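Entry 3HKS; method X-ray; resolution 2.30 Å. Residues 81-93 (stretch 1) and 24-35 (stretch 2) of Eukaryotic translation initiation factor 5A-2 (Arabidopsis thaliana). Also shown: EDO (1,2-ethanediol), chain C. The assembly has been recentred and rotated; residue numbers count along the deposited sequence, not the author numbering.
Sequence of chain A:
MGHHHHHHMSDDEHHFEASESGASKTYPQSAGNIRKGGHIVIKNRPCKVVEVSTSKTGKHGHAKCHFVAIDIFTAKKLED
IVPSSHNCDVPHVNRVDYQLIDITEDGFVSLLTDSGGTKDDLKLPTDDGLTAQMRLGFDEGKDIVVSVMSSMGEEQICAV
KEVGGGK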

# COMPACT_ATOMS: atom_id res chain seq x y z
N ILE A 81 -12.45 15.57 8.88
CA ILE A 81 -13.75 16.10 8.47
C ILE A 81 -13.48 17.09 7.34
O ILE A 81 -12.70 18.04 7.52
CB ILE A 81 -14.53 16.77 9.62
CG1 ILE A 81 -14.84 15.75 10.73
CG2 ILE A 81 -15.85 17.37 9.09
CD1 ILE A 81 -15.36 16.39 12.03
N VAL A 82 -14.13 16.86 6.19
CA VAL A 82 -13.89 17.63 4.97
C VAL A 82 -15.24 18.07 4.37
O VAL A 82 -16.15 17.26 4.24
CB VAL A 82 -13.09 16.80 3.90
CG1 VAL A 82 -12.56 17.69 2.78
CG2 VAL A 82 -11.89 16.04 4.54
N PRO A 83 -15.36 19.35 3.97
CA PRO A 83 -16.54 19.75 3.20
C PRO A 83 -16.63 18.89 1.96
O PRO A 83 -15.60 18.65 1.32
CB PRO A 83 -16.23 21.19 2.80
CG PRO A 83 -15.30 21.67 3.84
CD PRO A 83 -14.44 20.49 4.16
N SER A 84 -17.84 18.43 1.63
CA SER A 84 -18.02 17.51 0.49
C SER A 84 -17.51 18.09 -0.82
O SER A 84 -17.14 17.33 -1.74
CB SER A 84 -19.48 17.08 0.35
OG SER A 84 -20.35 18.20 0.28
N SER A 85 -17.45 19.42 -0.89
CA SER A 85 -17.11 20.15 -2.12
C SER A 85 -15.62 20.48 -2.22
O SER A 85 -15.17 20.92 -3.26
CB SER A 85 -17.95 21.44 -2.24
OG SER A 85 -17.51 22.42 -1.30
N HIS A 86 -14.87 20.26 -1.14
CA HIS A 86 -13.41 20.43 -1.16
C HIS A 86 -12.76 19.13 -1.65
O HIS A 86 -13.32 18.05 -1.48
CB HIS A 86 -12.85 20.78 0.23
CG HIS A 86 -13.05 22.21 0.66
ND1 HIS A 86 -14.09 23.00 0.21
CD2 HIS A 86 -12.35 22.97 1.54
CE1 HIS A 86 -14.02 24.19 0.78
NE2 HIS A 86 -12.97 24.19 1.60
N ASN A 87 -11.57 19.25 -2.24
CA ASN A 87 -10.80 18.07 -2.64
C ASN A 87 -10.10 17.43 -1.48
O ASN A 87 -9.56 18.11 -0.61
CB ASN A 87 -9.73 18.40 -3.69
CG ASN A 87 -10.30 18.83 -4.98
OD1 ASN A 87 -11.35 18.36 -5.39
ND2 ASN A 87 -9.61 19.74 -5.65
N CYS A 88 -10.10 16.11 -1.48
CA CYS A 88 -9.13 15.35 -0.70
C CYS A 88 -7.95 15.08 -1.62
O CYS A 88 -8.08 15.14 -2.84
CB CYS A 88 -9.76 14.03 -0.26
SG CYS A 88 -11.04 14.26 0.96
N ASP A 89 -6.80 14.83 -1.03
CA ASP A 89 -5.71 14.17 -1.76
C ASP A 89 -5.90 12.67 -1.66
O ASP A 89 -6.06 12.13 -0.57
CB ASP A 89 -4.36 14.58 -1.18
CG ASP A 89 -4.01 16.00 -1.51
OD1 ASP A 89 -4.23 16.42 -2.67
OD2 ASP A 89 -3.50 16.68 -0.61
N VAL A 90 -5.93 12.00 -2.80
CA VAL A 90 -6.07 10.56 -2.84
C VAL A 90 -4.73 9.95 -3.27
O VAL A 90 -4.23 10.29 -4.33
CB VAL A 90 -7.21 10.10 -3.79
CG1 VAL A 90 -7.27 8.57 -3.87
CG2 VAL A 90 -8.55 10.69 -3.34
N PRO A 91 -4.16 9.04 -2.45
CA PRO A 91 -2.86 8.47 -2.84
C PRO A 91 -3.04 7.37 -3.89
O PRO A 91 -4.02 6.63 -3.85
CB PRO A 91 -2.35 7.87 -1.53
CG PRO A 91 -3.61 7.42 -0.81
CD PRO A 91 -4.65 8.48 -1.18
N HIS A 92 -2.12 7.29 -4.85
CA HIS A 92 -2.06 6.10 -5.70
C HIS A 92 -1.57 4.94 -4.83
O HIS A 92 -0.65 5.11 -4.02
CB HIS A 92 -1.07 6.30 -6.86
CG HIS A 92 -1.56 7.24 -7.91
ND1 HIS A 92 -2.57 6.91 -8.79
CD2 HIS A 92 -1.16 8.49 -8.24
CE1 HIS A 92 -2.77 7.92 -9.62
NE2 HIS A 92 -1.93 8.89 -9.30
N VAL A 93 -2.21 3.79 -4.97
CA VAL A 93 -1.81 2.60 -4.23
C VAL A 93 -1.65 1.48 -5.25
O VAL A 93 -2.58 1.17 -5.99
CB VAL A 93 -2.83 2.18 -3.12
CG1 VAL A 93 -2.35 0.91 -2.38
CG2 VAL A 93 -3.05 3.33 -2.12
C1 EDO C . -13.45 6.09 -3.96
O1 EDO C . -12.87 6.61 -2.76
C2 EDO C . -13.63 7.25 -4.92
O2 EDO C . -14.31 6.81 -6.11
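Stretch 2 24-35: SKTYPQSAGNIR

The antiparallel pairing of residues 26-30 with residues 87-91 is not where the contact stops: backbone hydrogen bonding runs on past the strand into a 3-10 segment, 31-33, whose Ala31 and Gly32 lie against the type I turn from Pro83 to His86. Here Ala31 N donates to His86 O (2.8 Å) and Gly32 N to Ser84 O (3.0 Å), and the CA atoms of Gly32 and Ser84 are 4.3 Å apart.

Before this segment, residues 26-30 form an extended strand antiparallel to residues 87-91, with 143° between their N-to-C directions and a closest axial approach of 4.1 Å. Cys88 and Gln29 exchange backbone hydrogen bonds (Cys88 N to Gln29 O 2.7 Å, Gln29 N to Cys88 O 3.0 Å), as do Val90 and Tyr27 (Val90 N to Tyr27 O 2.8 Å, Tyr27 N to Val90 O 2.9 Å). Beyond the strands, His92 N reaches Lys25 O at 3.0 Å.

Cys88, Val90, Tyr27 and Gln29 share one sheet face. With chi1 in the p well, the Tyr27 ring has Val90 over one face, Val90 CB lying 3.9 Å from the ring centroid, while Val90 CG2 packs against Ile34 CD1 at 3.6 Å. The CA-to-CB bond of Ala31 points toward stretch 1, and Ala31 CB meets Val82 CG1 and Cys88 SG, each at 3.7 Å. Asp89, Pro91, Thr26 and Pro28 occupy the other face.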

# COMPACT_ATOMS: atom_id res chain seq x y z
N SER A 24 1.47 13.92 -8.11
CA SER A 24 2.16 12.78 -8.81
C SER A 24 2.01 11.50 -7.99
O SER A 24 1.68 10.44 -8.52
CB SER A 24 3.65 13.09 -9.05
OG SER A 24 4.37 11.94 -9.48
N LYS A 25 2.27 11.61 -6.69
CA LYS A 25 1.96 10.52 -5.78
C LYS A 25 0.48 10.48 -5.38
O LYS A 25 -0.02 9.45 -4.91
CB LYS A 25 2.91 10.56 -4.59
CG LYS A 25 3.91 9.42 -4.68
CD LYS A 25 5.35 9.87 -4.62
CE LYS A 25 6.21 8.86 -5.38
NZ LYS A 25 7.56 9.43 -5.63
N THR A 26 -0.22 11.60 -5.59
CA THR A 26 -1.63 11.76 -5.24
C THR A 26 -2.40 12.44 -6.37
O THR A 26 -1.82 13.11 -7.24
CB THR A 26 -1.81 12.60 -3.95
OG1 THR A 26 -1.43 13.97 -4.20
CG2 THR A 26 -0.99 12.05 -2.79
N TYR A 27 -3.72 12.29 -6.35
CA TYR A 27 -4.58 13.10 -7.20
C TYR A 27 -5.71 13.70 -6.36
O TYR A 27 -6.08 13.13 -5.33
CB TYR A 27 -5.13 12.27 -8.37
CG TYR A 27 -5.86 11.00 -7.98
CD1 TYR A 27 -5.17 9.79 -7.82
CD2 TYR A 27 -7.24 11.01 -7.80
CE1 TYR A 27 -5.86 8.61 -7.48
CE2 TYR A 27 -7.92 9.86 -7.47
CZ TYR A 27 -7.23 8.67 -7.32
OH TYR A 27 -7.94 7.55 -7.01
N PRO A 28 -6.21 14.89 -6.76
CA PRO A 28 -7.29 15.56 -6.03
C PRO A 28 -8.67 15.06 -6.45
O PRO A 28 -8.96 14.94 -7.65
CB PRO A 28 -7.11 17.03 -6.42
CG PRO A 28 -6.56 16.97 -7.83
CD PRO A 28 -5.73 15.70 -7.91
N GLN A 29 -9.51 14.78 -5.46
CA GLN A 29 -10.87 14.32 -5.71
C GLN A 29 -11.78 14.85 -4.60
O GLN A 29 -11.40 14.85 -3.43
CB GLN A 29 -10.90 12.79 -5.74
CG GLN A 29 -12.26 12.16 -6.02
CD GLN A 29 -12.16 10.65 -6.12
OE1 GLN A 29 -11.37 10.03 -5.41
NE2 GLN A 29 -12.94 10.06 -7.02
N SER A 30 -12.97 15.32 -4.98
CA SER A 30 -13.88 15.95 -4.03
C SER A 30 -14.24 14.95 -2.96
O SER A 30 -14.46 13.77 -3.26
CB SER A 30 -15.13 16.50 -4.72
OG SER A 30 -15.93 15.45 -5.24
N ALA A 31 -14.28 15.41 -1.70
CA ALA A 31 -14.59 14.55 -0.56
C ALA A 31 -15.90 13.79 -0.74
O ALA A 31 -16.01 12.64 -0.32
CB ALA A 31 -14.60 15.36 0.73
N GLY A 32 -16.88 14.41 -1.40
CA GLY A 32 -18.18 13.78 -1.67
C GLY A 32 -18.13 12.57 -2.59
O GLY A 32 -19.07 11.78 -2.66
N ASN A 33 -17.02 12.42 -3.30
CA ASN A 33 -16.82 11.27 -4.20
C ASN A 33 -16.06 10.10 -3.55
O ASN A 33 -16.01 9.02 -4.10
CB ASN A 33 -16.11 11.69 -5.49
CG ASN A 33 -17.08 12.19 -6.56
OD1 ASN A 33 -18.02 11.49 -6.92
ND2 ASN A 33 -16.83 13.38 -7.07
N ILE A 34 -15.48 10.34 -2.38
CA ILE A 34 -14.75 9.30 -1.65
C ILE A 34 -15.71 8.25 -1.07
O ILE A 34 -16.75 8.59 -0.49
CB ILE A 34 -13.86 9.88 -0.51
CG1 ILE A 34 -13.01 11.07 -1.00
CG2 ILE A 34 -13.00 8.77 0.15
CD1 ILE A 34 -11.85 10.72 -1.86
N ARG A 35 -15.33 6.99 -1.24
CA ARG A 35 -16.15 5.86 -0.83
C ARG A 35 -15.38 4.93 0.11
O ARG A 35 -14.14 4.84 0.05
CB ARG A 35 -16.64 5.07 -2.05
CG ARG A 35 -17.56 5.84 -3.00
CD ARG A 35 -18.97 6.06 -2.41
NE ARG A 35 -19.80 6.88 -3.31
CZ ARG A 35 -19.92 8.21 -3.24
NH1 ARG A 35 -19.29 8.90 -2.29
NH2 ARG A 35 -20.67 8.85 -4.12
O HOH W 1 1.19 7.17 -4.26
O HOH W 2 -1.28 11.59 -10.34
O HOH W 3 -18.34 15.92 -4.39